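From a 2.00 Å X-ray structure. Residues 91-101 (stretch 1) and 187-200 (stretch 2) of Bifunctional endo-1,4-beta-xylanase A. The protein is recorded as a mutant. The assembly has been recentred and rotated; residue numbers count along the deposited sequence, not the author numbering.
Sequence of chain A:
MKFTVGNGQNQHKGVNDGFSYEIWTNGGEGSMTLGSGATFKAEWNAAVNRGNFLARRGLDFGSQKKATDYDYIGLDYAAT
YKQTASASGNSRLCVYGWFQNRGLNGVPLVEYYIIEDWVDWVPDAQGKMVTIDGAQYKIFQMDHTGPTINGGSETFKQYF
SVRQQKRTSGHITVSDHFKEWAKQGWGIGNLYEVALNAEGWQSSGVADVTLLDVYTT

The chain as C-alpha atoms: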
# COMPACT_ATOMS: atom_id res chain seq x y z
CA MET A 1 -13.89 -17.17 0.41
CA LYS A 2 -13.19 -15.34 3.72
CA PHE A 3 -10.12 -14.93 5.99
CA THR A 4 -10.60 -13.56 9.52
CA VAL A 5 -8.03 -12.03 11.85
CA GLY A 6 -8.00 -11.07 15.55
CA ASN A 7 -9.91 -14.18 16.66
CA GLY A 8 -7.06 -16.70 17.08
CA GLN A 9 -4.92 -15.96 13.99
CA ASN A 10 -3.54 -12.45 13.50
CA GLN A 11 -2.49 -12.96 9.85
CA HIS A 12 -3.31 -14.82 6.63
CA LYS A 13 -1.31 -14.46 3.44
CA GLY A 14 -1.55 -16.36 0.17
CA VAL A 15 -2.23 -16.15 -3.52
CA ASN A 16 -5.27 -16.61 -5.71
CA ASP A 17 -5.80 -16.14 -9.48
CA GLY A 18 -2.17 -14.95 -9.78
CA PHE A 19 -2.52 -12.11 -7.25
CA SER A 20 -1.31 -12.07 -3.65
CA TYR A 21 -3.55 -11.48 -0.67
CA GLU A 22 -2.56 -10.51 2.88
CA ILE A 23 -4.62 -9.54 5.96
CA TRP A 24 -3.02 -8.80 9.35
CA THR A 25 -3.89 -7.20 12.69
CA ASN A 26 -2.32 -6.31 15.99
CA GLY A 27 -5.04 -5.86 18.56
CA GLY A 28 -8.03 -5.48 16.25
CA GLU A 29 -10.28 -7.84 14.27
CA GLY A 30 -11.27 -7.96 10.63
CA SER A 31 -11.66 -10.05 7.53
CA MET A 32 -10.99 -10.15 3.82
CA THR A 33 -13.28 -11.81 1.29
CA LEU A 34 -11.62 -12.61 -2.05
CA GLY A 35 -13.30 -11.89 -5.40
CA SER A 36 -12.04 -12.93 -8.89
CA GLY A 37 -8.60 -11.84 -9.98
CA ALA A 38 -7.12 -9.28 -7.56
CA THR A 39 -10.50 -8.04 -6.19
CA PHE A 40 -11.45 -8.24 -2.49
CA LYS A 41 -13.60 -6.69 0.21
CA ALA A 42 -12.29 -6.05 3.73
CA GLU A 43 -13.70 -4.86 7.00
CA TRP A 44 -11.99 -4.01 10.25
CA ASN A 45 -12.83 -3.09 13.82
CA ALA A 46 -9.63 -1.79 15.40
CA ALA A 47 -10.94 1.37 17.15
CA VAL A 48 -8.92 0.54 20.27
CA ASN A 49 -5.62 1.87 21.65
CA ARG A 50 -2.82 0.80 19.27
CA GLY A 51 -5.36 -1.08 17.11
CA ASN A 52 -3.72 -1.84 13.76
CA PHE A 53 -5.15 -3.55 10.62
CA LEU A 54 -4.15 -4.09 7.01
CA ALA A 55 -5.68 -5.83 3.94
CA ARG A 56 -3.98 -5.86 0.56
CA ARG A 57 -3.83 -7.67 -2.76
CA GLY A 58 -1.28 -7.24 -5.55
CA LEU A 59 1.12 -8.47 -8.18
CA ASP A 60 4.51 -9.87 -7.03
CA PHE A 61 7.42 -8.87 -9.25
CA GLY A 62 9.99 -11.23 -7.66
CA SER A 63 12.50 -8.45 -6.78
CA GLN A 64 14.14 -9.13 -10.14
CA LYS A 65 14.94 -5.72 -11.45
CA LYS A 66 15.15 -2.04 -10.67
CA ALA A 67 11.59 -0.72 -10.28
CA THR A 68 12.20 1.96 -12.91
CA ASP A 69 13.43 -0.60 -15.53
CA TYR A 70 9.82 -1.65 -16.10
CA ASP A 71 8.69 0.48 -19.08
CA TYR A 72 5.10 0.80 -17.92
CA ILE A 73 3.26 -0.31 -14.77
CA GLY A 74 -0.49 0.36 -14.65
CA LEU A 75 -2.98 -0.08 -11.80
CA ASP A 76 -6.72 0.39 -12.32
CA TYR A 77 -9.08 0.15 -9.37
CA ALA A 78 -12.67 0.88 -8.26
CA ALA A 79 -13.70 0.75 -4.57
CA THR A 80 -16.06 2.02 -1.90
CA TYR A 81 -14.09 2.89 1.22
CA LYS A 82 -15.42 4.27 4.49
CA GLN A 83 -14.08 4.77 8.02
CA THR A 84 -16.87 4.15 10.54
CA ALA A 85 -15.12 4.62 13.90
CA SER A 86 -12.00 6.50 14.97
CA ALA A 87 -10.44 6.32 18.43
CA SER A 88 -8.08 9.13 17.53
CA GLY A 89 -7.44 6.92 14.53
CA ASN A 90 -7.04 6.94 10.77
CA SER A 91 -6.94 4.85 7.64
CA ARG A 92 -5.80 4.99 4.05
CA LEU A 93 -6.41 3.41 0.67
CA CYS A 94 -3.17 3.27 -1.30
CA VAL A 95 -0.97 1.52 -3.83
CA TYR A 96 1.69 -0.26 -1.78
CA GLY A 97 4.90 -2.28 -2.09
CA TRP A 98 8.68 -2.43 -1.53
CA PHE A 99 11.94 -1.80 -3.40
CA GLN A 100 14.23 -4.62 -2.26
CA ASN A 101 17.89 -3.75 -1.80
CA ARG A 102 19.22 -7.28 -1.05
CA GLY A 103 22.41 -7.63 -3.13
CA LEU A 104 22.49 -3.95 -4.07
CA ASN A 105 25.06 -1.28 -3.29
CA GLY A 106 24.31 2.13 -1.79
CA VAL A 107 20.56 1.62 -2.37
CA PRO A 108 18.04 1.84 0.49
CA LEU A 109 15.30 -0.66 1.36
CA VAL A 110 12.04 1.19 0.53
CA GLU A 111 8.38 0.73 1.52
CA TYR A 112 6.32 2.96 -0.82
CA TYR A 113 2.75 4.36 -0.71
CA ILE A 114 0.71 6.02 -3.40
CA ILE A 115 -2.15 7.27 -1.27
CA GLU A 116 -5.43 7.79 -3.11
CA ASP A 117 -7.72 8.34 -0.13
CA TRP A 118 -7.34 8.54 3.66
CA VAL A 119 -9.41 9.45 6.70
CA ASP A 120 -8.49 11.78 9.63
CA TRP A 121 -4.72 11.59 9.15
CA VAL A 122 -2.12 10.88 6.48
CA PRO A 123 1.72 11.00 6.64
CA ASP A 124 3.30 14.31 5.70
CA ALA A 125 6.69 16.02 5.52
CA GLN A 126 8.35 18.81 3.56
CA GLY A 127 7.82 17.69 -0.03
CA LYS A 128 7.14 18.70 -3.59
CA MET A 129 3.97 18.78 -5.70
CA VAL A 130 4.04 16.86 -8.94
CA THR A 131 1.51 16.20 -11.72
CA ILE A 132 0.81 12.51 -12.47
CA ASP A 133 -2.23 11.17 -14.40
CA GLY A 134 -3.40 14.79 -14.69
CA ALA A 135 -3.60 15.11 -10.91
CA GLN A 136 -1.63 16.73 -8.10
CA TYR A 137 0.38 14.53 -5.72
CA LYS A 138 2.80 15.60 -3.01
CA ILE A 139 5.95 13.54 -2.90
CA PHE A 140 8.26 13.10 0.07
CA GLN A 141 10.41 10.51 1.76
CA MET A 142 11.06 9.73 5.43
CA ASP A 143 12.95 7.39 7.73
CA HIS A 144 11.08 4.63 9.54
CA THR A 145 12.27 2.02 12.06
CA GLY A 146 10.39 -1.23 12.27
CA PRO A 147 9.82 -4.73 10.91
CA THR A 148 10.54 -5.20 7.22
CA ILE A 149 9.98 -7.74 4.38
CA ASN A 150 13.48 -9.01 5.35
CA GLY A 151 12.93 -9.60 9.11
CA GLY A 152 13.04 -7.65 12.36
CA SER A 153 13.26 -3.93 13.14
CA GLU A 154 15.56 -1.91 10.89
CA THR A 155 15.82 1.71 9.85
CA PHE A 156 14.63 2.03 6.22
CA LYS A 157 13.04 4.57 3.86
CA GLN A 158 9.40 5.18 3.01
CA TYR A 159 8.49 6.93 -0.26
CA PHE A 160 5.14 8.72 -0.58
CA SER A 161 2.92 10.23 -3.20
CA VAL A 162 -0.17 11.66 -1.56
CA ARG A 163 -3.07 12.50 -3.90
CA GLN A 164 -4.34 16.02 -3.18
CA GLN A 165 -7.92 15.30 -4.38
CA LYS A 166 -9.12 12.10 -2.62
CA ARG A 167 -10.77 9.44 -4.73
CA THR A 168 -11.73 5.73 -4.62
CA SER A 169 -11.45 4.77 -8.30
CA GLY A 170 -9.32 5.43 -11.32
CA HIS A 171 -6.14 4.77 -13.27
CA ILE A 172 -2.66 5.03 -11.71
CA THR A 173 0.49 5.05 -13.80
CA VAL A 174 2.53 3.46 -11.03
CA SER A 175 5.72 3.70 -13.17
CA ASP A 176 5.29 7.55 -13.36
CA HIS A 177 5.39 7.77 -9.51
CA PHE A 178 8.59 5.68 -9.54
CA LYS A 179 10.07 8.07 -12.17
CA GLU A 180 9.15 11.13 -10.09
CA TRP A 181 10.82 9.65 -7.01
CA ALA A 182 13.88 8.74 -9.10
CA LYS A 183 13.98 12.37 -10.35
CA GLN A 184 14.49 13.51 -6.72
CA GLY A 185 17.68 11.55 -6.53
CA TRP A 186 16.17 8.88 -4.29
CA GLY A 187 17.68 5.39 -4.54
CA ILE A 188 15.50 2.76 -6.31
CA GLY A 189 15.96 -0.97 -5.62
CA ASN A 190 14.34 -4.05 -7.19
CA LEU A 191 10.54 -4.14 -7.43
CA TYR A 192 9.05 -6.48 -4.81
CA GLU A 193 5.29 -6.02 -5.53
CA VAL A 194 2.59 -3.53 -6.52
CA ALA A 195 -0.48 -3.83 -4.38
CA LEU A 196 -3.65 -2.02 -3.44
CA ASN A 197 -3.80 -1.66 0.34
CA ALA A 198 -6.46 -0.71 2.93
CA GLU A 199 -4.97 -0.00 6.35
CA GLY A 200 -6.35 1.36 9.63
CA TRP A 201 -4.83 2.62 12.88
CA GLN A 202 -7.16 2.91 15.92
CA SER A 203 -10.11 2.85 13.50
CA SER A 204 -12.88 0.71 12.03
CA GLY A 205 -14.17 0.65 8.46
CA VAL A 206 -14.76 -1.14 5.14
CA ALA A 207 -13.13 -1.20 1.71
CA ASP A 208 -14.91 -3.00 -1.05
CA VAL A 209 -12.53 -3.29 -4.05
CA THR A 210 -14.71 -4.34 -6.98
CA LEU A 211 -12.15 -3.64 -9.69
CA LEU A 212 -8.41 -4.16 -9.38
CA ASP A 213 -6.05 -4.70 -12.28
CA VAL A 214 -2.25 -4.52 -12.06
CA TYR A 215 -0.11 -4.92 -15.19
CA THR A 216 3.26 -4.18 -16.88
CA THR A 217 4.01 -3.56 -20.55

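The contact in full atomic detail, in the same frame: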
# COMPACT_ATOMS: atom_id res chain seq x y z
N SER A 91 -7.07 5.94 8.58
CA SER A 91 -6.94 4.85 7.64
C SER A 91 -6.56 5.44 6.29
O SER A 91 -6.62 6.66 6.08
CB SER A 91 -8.22 3.99 7.58
OG SER A 91 -9.34 4.76 7.21
N ARG A 92 -6.15 4.56 5.38
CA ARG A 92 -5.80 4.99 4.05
C ARG A 92 -6.09 3.88 3.05
O ARG A 92 -6.07 2.68 3.39
CB ARG A 92 -4.32 5.33 4.00
CG ARG A 92 -3.39 4.12 4.09
CD ARG A 92 -1.94 4.57 4.15
NE ARG A 92 -1.67 5.10 5.48
CZ ARG A 92 -0.47 5.29 6.02
NH1 ARG A 92 0.65 5.01 5.34
NH2 ARG A 92 -0.39 5.78 7.24
N LEU A 93 -6.35 4.31 1.82
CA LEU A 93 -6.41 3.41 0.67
C LEU A 93 -5.29 3.85 -0.29
O LEU A 93 -5.25 5.01 -0.75
CB LEU A 93 -7.77 3.56 -0.02
CG LEU A 93 -8.12 2.71 -1.25
CD1 LEU A 93 -8.16 1.25 -0.88
CD2 LEU A 93 -9.48 3.20 -1.84
N CYS A 94 -4.38 2.92 -0.58
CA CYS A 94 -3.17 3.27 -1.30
C CYS A 94 -2.61 2.14 -2.15
O CYS A 94 -2.84 0.97 -1.88
CB CYS A 94 -2.09 3.77 -0.32
SG CYS A 94 -1.55 2.53 0.89
N VAL A 95 -1.84 2.49 -3.18
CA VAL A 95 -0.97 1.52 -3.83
C VAL A 95 0.19 1.33 -2.87
O VAL A 95 0.62 2.30 -2.19
CB VAL A 95 -0.38 2.02 -5.17
CG1 VAL A 95 0.44 0.94 -5.90
CG2 VAL A 95 -1.46 2.60 -6.09
N TYR A 96 0.70 0.09 -2.79
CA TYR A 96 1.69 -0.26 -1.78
C TYR A 96 2.71 -1.30 -2.28
O TYR A 96 2.37 -2.14 -3.10
CB TYR A 96 0.94 -0.84 -0.58
CG TYR A 96 1.83 -1.38 0.51
CD1 TYR A 96 2.27 -0.56 1.56
CD2 TYR A 96 2.22 -2.71 0.51
CE1 TYR A 96 3.07 -1.06 2.57
CE2 TYR A 96 3.05 -3.23 1.52
CZ TYR A 96 3.47 -2.41 2.54
OH TYR A 96 4.29 -2.93 3.55
N GLY A 97 3.94 -1.24 -1.78
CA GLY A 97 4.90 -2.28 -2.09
C GLY A 97 6.26 -1.94 -1.52
O GLY A 97 6.37 -1.02 -0.68
N TRP A 98 7.28 -2.70 -1.94
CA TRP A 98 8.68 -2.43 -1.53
C TRP A 98 9.65 -2.38 -2.71
O TRP A 98 9.40 -3.01 -3.75
CB TRP A 98 9.17 -3.51 -0.54
CG TRP A 98 8.43 -3.55 0.78
CD1 TRP A 98 7.16 -4.01 1.00
CD2 TRP A 98 8.93 -3.14 2.06
NE1 TRP A 98 6.85 -3.91 2.33
CE2 TRP A 98 7.91 -3.36 3.00
CE3 TRP A 98 10.15 -2.60 2.50
CZ2 TRP A 98 8.06 -3.06 4.37
CZ3 TRP A 98 10.30 -2.30 3.82
CH2 TRP A 98 9.25 -2.54 4.76
N PHE A 99 10.75 -1.63 -2.55
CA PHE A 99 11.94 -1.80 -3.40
C PHE A 99 12.98 -2.54 -2.54
O PHE A 99 13.42 -2.03 -1.50
CB PHE A 99 12.56 -0.48 -3.92
CG PHE A 99 11.58 0.46 -4.60
CD1 PHE A 99 10.49 -0.02 -5.35
CD2 PHE A 99 11.76 1.85 -4.49
CE1 PHE A 99 9.60 0.86 -5.97
CE2 PHE A 99 10.88 2.73 -5.12
CZ PHE A 99 9.78 2.22 -5.87
N GLN A 100 13.32 -3.75 -2.98
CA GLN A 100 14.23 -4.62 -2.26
C GLN A 100 15.65 -4.18 -2.60
O GLN A 100 15.97 -3.90 -3.77
CB GLN A 100 14.00 -6.08 -2.69
CG GLN A 100 14.95 -7.15 -2.04
CD GLN A 100 14.82 -7.26 -0.51
OE1 GLN A 100 15.50 -6.56 0.23
NE2 GLN A 100 13.99 -8.19 -0.05
N ASN A 101 16.50 -4.11 -1.59
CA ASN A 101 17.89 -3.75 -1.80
C ASN A 101 18.87 -4.90 -1.50
O ASN A 101 20.08 -4.68 -1.45
CB ASN A 101 18.26 -2.51 -0.98
CG ASN A 101 18.38 -2.79 0.49
OD1 ASN A 101 17.80 -3.76 1.00
ND2 ASN A 101 19.14 -1.96 1.20
N GLY A 187 17.24 6.72 -4.09
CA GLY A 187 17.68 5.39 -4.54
C GLY A 187 16.51 4.42 -4.75
O GLY A 187 15.59 4.37 -3.91
N ILE A 188 16.57 3.66 -5.85
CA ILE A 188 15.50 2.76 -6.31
C ILE A 188 16.01 1.33 -6.48
O ILE A 188 16.80 1.07 -7.39
CB ILE A 188 14.91 3.21 -7.69
CG1 ILE A 188 14.52 4.70 -7.70
CG2 ILE A 188 13.76 2.25 -8.14
CD1 ILE A 188 13.25 5.06 -6.86
N GLY A 189 15.57 0.44 -5.59
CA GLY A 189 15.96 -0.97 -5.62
C GLY A 189 15.06 -1.81 -6.52
O GLY A 189 14.39 -1.29 -7.40
N ASN A 190 15.06 -3.12 -6.30
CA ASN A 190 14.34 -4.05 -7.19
C ASN A 190 12.86 -4.13 -6.79
O ASN A 190 12.54 -4.17 -5.61
CB ASN A 190 14.95 -5.44 -7.14
CG ASN A 190 16.37 -5.50 -7.73
OD1 ASN A 190 16.70 -4.79 -8.69
ND2 ASN A 190 17.20 -6.38 -7.17
N LEU A 191 11.96 -4.17 -7.76
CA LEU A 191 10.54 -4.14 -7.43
C LEU A 191 10.03 -5.44 -6.78
O LEU A 191 10.03 -6.50 -7.40
CB LEU A 191 9.72 -3.76 -8.67
CG LEU A 191 8.21 -3.56 -8.45
CD1 LEU A 191 7.90 -2.43 -7.37
CD2 LEU A 191 7.62 -3.24 -9.83
N TYR A 192 9.59 -5.36 -5.53
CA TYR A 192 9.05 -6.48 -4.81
C TYR A 192 7.61 -6.83 -5.24
O TYR A 192 7.32 -7.97 -5.53
CB TYR A 192 9.13 -6.18 -3.31
CG TYR A 192 8.55 -7.24 -2.38
CD1 TYR A 192 9.18 -8.48 -2.25
CD2 TYR A 192 7.41 -6.99 -1.62
CE1 TYR A 192 8.68 -9.47 -1.40
CE2 TYR A 192 6.89 -7.98 -0.74
CZ TYR A 192 7.55 -9.22 -0.64
OH TYR A 192 7.11 -10.25 0.18
N GLU A 193 6.72 -5.84 -5.21
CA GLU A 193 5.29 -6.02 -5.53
C GLU A 193 4.64 -4.67 -5.78
O GLU A 193 5.21 -3.62 -5.45
CB GLU A 193 4.55 -6.65 -4.35
CG GLU A 193 4.40 -5.63 -3.20
CD GLU A 193 3.81 -6.22 -1.93
OE1 GLU A 193 2.95 -7.12 -2.02
OE2 GLU A 193 4.23 -5.79 -0.84
N VAL A 194 3.43 -4.70 -6.35
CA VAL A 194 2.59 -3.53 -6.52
C VAL A 194 1.21 -3.99 -6.08
O VAL A 194 0.60 -4.90 -6.68
CB VAL A 194 2.55 -3.00 -7.99
CG1 VAL A 194 1.57 -1.82 -8.13
CG2 VAL A 194 3.96 -2.55 -8.48
N ALA A 195 0.73 -3.37 -5.00
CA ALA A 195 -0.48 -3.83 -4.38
C ALA A 195 -1.40 -2.67 -4.12
O ALA A 195 -0.95 -1.54 -4.04
CB ALA A 195 -0.15 -4.57 -3.03
N LEU A 196 -2.70 -2.96 -4.01
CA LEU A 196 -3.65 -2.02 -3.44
C LEU A 196 -3.96 -2.41 -1.99
O LEU A 196 -4.27 -3.56 -1.70
CB LEU A 196 -4.91 -1.95 -4.28
CG LEU A 196 -5.79 -0.78 -3.84
CD1 LEU A 196 -5.19 0.54 -4.38
CD2 LEU A 196 -7.25 -1.06 -4.31
N ASN A 197 -3.89 -1.43 -1.09
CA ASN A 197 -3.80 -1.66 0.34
C ASN A 197 -4.80 -0.79 1.11
O ASN A 197 -4.87 0.40 0.87
CB ASN A 197 -2.34 -1.34 0.77
CG ASN A 197 -2.13 -1.36 2.29
OD1 ASN A 197 -2.33 -2.36 2.94
ND2 ASN A 197 -1.67 -0.24 2.85
N ALA A 198 -5.58 -1.40 1.99
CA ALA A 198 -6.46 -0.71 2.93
C ALA A 198 -5.84 -0.92 4.29
O ALA A 198 -5.68 -2.07 4.72
CB ALA A 198 -7.89 -1.31 2.88
N GLU A 199 -5.43 0.16 4.97
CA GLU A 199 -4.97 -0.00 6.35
C GLU A 199 -5.64 0.98 7.32
O GLU A 199 -6.09 2.06 6.90
CB GLU A 199 -3.43 0.04 6.47
CG GLU A 199 -2.76 1.29 5.89
CD GLU A 199 -1.22 1.17 5.82
OE1 GLU A 199 -0.52 1.96 6.49
OE2 GLU A 199 -0.70 0.26 5.16
N GLY A 200 -5.69 0.59 8.60
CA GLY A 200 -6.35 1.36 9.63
C GLY A 200 -5.59 1.31 10.95
O GLY A 200 -5.14 0.23 11.38

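Ser-91 to Tyr-96 pair antiparallel with Gly-200 back to Ala-195, the two strand directions differing by 145°, and a second short ladder joins Phe-99 and Gln-100 to Leu-191 and Asn-190. Together the stretches bury 1097 Å².

Backbone hydrogen bonds carry most of the pairing. Arg-92 N donates to Glu-199 O (2.9 Å) and Glu-199 N returns to Arg-92 O (3.0 Å); the same reciprocal pattern links Cys-94 with Asn-197 and Tyr-96 with Ala-195, where Tyr-96 N lies 2.6 Å from Ala-195 O. The register then shifts by one residue. Within the shift, Tyr-192 N donates to Trp-98 O (3.0 Å); beyond it, Gln-100 and Asn-190 exchange a pair of bonds, each 2.8 Å between the N of one and the O of the other. Between these bonded pairs, CA-H groups approach carbonyls, as with Val-95 CA and Ala-195 O at 3.1 Å. Gly-97 suits the shift because a CB there would lie 2.2 Å from Glu-193 O; at Gly-189 a CB would likewise lie 2.4 Å from Gln-100 O.

Polar side chains gather on the face carrying Arg-92, Cys-94, Asn-197 and Glu-199. Asn-197, with chi1 t, directs ND2 to Cys-94 SG (3.4 Å) and also to Glu-199 OE2 (2.6 Å), so one amide ties a neighbour on its own strand to a partner across. Glu-199 OE1 sits over one face of the Arg-92 guanidinium, 3.5 Å from Arg-92 NH1; this salt bridge is purely electrostatic, since no N-H points at the oxygen.

The face carrying Leu-93, Val-95, Leu-196 and Phe-99 is largely apolar, with Ser-91 at its end; these four are buried, and their hydrocarbon side chains need no polar partner. Leu-93 CD1 approaches Leu-196 CD2 at 4.2 Å. Phe-99 offers a ring face to Ile-188 and an edge to Leu-191, with Phe-99 CE1 4.0 Å from Leu-191 CD1. Val-95 CG1 also meets Val-194 CG1 at 3.7 Å.

At the shift, the Trp-98 five-membered ring and the Tyr-192 ring form an oblique pair with perpendicular planes, Trp-98 CB lying 3.8 Å from Tyr-192 CB.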